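Local coordinates for putative TetR family transcriptional regulator (Streptomyces coelicolor A3, PDB 3BQY), which probably binds DNA through a helix-turn-helix motif and regulates transcription, as expected of a TetR-family repressor, at residues Phe192-Gly195 and Leu196-Leu199. Numbering follows the deposited sequence. Where two conformers were deposited one is given.
Sequences FEFG and LRLL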
ATOM      1  N   PHE A 192      10.676   6.042  -5.801  1.00 25.64           N
ATOM      2  CA  PHE A 192       9.699   6.886  -5.147  1.00 25.69           C
ATOM      3  C   PHE A 192       9.583   8.247  -5.840  1.00 26.27           C
ATOM      4  O   PHE A 192       8.481   8.723  -6.133  1.00 26.29           O
ATOM      5  CB  PHE A 192      10.057   7.088  -3.672  1.00 25.68           C
ATOM      6  CG  PHE A 192       9.087   7.983  -2.951  1.00 24.03           C
ATOM      7  CD1 PHE A 192       7.770   7.571  -2.725  1.00 23.72           C
ATOM      8  CD2 PHE A 192       9.483   9.250  -2.523  1.00 25.05           C
ATOM      9  CE1 PHE A 192       6.854   8.416  -2.052  1.00 23.73           C
ATOM     10  CE2 PHE A 192       8.582  10.089  -1.862  1.00 23.50           C
ATOM     11  CZ  PHE A 192       7.280   9.684  -1.623  1.00 24.79           C
ATOM     12  N   GLU A 193      10.729   8.874  -6.094  1.00 25.69           N
ATOM     13  CA  GLU A 193      10.749  10.170  -6.750  1.00 24.94           C
ATOM     14  C   GLU A 193      10.088  10.105  -8.142  1.00 25.25           C
ATOM     15  O   GLU A 193       9.403  11.051  -8.553  1.00 25.44           O
ATOM     16  CB  GLU A 193      12.186  10.711  -6.838  1.00 25.25           C
ATOM     17  CG  GLU A 193      12.777  11.135  -5.473  1.00 27.68           C
ATOM     18  CD  GLU A 193      11.960  12.255  -4.779  1.00 30.48           C
ATOM     19  OE1 GLU A 193      11.446  13.159  -5.470  1.00 32.21           O
ATOM     20  OE2 GLU A 193      11.850  12.224  -3.539  1.00 31.85           O
ATOM     21  N   PHE A 194      10.310   9.004  -8.866  1.00 24.41           N
ATOM     22  CA  PHE A 194       9.732   8.837 -10.192  1.00 24.03           C
ATOM     23  C   PHE A 194       8.207   8.798 -10.091  1.00 24.20           C
ATOM     24  O   PHE A 194       7.511   9.444 -10.882  1.00 23.68           O
ATOM     25  CB  PHE A 194      10.262   7.559 -10.853  1.00 23.45           C
ATOM     26  CG  PHE A 194       9.722   7.330 -12.225  1.00 24.03           C
ATOM     27  CD1 PHE A 194      10.310   7.953 -13.337  1.00 25.11           C
ATOM     28  CD2 PHE A 194       8.601   6.528 -12.417  1.00 23.13           C
ATOM     29  CE1 PHE A 194       9.802   7.730 -14.628  1.00 25.38           C
ATOM     30  CE2 PHE A 194       8.095   6.304 -13.694  1.00 22.13           C
ATOM     31  CZ  PHE A 194       8.693   6.897 -14.798  1.00 23.47           C
ATOM     32  N   GLY A 195       7.687   7.999  -9.160  1.00 24.05           N
ATOM     33  CA  GLY A 195       6.229   7.874  -8.998  1.00 24.37           C
ATOM     34  C   GLY A 195       5.607   9.185  -8.556  1.00 24.92           C
ATOM     35  O   GLY A 195       4.548   9.578  -9.041  1.00 24.00           O
ATOM     36  N   LEU A 196       6.286   9.884  -7.654  1.00 24.87           N
ATOM     37  CA  LEU A 196       5.852  11.183  -7.199  1.00 26.10           C
ATOM     38  C   LEU A 196       5.835  12.192  -8.356  1.00 25.96           C
ATOM     39  O   LEU A 196       4.887  12.978  -8.500  1.00 26.39           O
ATOM     40  CB  LEU A 196       6.812  11.629  -6.057  1.00 26.00           C
ATOM     41  CG  LEU A 196       6.466  12.760  -5.144  1.00 30.80           C
ATOM     42  CD1 LEU A 196       4.987  12.643  -4.634  1.00 31.62           C
ATOM     43  CD2 LEU A 196       7.534  12.882  -4.027  1.00 26.92           C
ATOM     44  N   ARG A 197       6.881  12.166  -9.183  0.50 25.70           N
ATOM     45  CA  ARG A 197       6.941  12.995 -10.389  0.50 25.93           C
ATOM     46  C   ARG A 197       5.757  12.716 -11.325  0.50 25.08           C
ATOM     47  O   ARG A 197       5.146  13.653 -11.845  0.50 24.88           O
ATOM     48  CB  ARG A 197       8.271  12.793 -11.151  0.50 25.68           C
ATOM     49  CG  ARG A 197       8.236  13.218 -12.633  0.50 26.59           C
ATOM     50  CD  ARG A 197       9.639  13.393 -13.254  0.50 27.24           C
ATOM     51  NE  ARG A 197      10.232  12.200 -13.869  0.50 33.56           N
ATOM     52  CZ  ARG A 197      10.755  12.166 -15.099  0.50 33.71           C
ATOM     53  NH1 ARG A 197      11.292  11.051 -15.566  0.50 34.20           N
ATOM     54  NH2 ARG A 197      10.747  13.253 -15.873  0.50 35.41           N
ATOM     55  N   LEU A 198       5.450  11.437 -11.554  1.00 24.59           N
ATOM     56  CA  LEU A 198       4.264  11.077 -12.380  1.00 23.25           C
ATOM     57  C   LEU A 198       2.977  11.743 -11.826  1.00 23.20           C
ATOM     58  O   LEU A 198       2.202  12.330 -12.599  1.00 23.07           O
ATOM     59  CB  LEU A 198       4.016   9.564 -12.449  1.00 22.97           C
ATOM     60  CG  LEU A 198       5.095   8.720 -13.124  1.00 22.05           C
ATOM     61  CD1 LEU A 198       4.640   7.262 -13.193  1.00 22.78           C
ATOM     62  CD2 LEU A 198       5.369   9.270 -14.545  1.00 19.45           C
ATOM     63  N   LEU A 199       2.741  11.587 -10.522  1.00 22.13           N
ATOM     64  CA  LEU A 199       1.550  12.160  -9.862  1.00 22.52           C
ATOM     65  C   LEU A 199       1.519  13.671 -10.016  1.00 23.59           C
ATOM     66  O   LEU A 199       0.475  14.228 -10.355  1.00 23.66           O
ATOM     67  CB  LEU A 199       1.477  11.780  -8.353  1.00 21.81           C
ATOM     68  CG  LEU A 199       1.289  10.259  -8.086  1.00 22.04           C
ATOM     69  CD1 LEU A 199       1.370   9.883  -6.554  1.00 22.58           C
ATOM     70  CD2 LEU A 199      -0.097   9.823  -8.624  1.00 18.61           C
TER
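Leu196 meets Phe192 one turn back in helix 188-206: its CD2 methyl lies 3.7 Å from CE2 of the Phe192 ring, while its backbone N donates to Phe192 O at 2.9 Å, with 165° at the hydrogen. Both side chains also touch Ala81 of helix 73-89, and Glu193, alongside Leu196, forms a salt bridge with Arg82 of that helix. Arg197 N continues the i to i+4 ladder, bonding to Glu193 O at 2.8 Å. In one of its two conformers Arg197 NH1 comes 3.8 Å from CE1 of Phe194, a doubtful contact, and the guanidinium and ring planes stand 74° apart, so the two groups are not stacked flat. This is the last helix of the TetR-like C-terminal domain, which in relatives binds ligand and forms the dimer; here Arg131 of the second subunit packs on Phe194. Leu198 CD1 meets the same ring obliquely, 3.6 Å from CE2, because chi1 of -64° sets CG beside the backbone N. Replacing Phe194 with alanine removes that ring, which is likely to open a gap beside Leu198 CD1 and Arg131 of the second subunit. Leu199 N bonds to Gly195 O at 3.1 Å, and its side chain meets Leu199 of the second subunit.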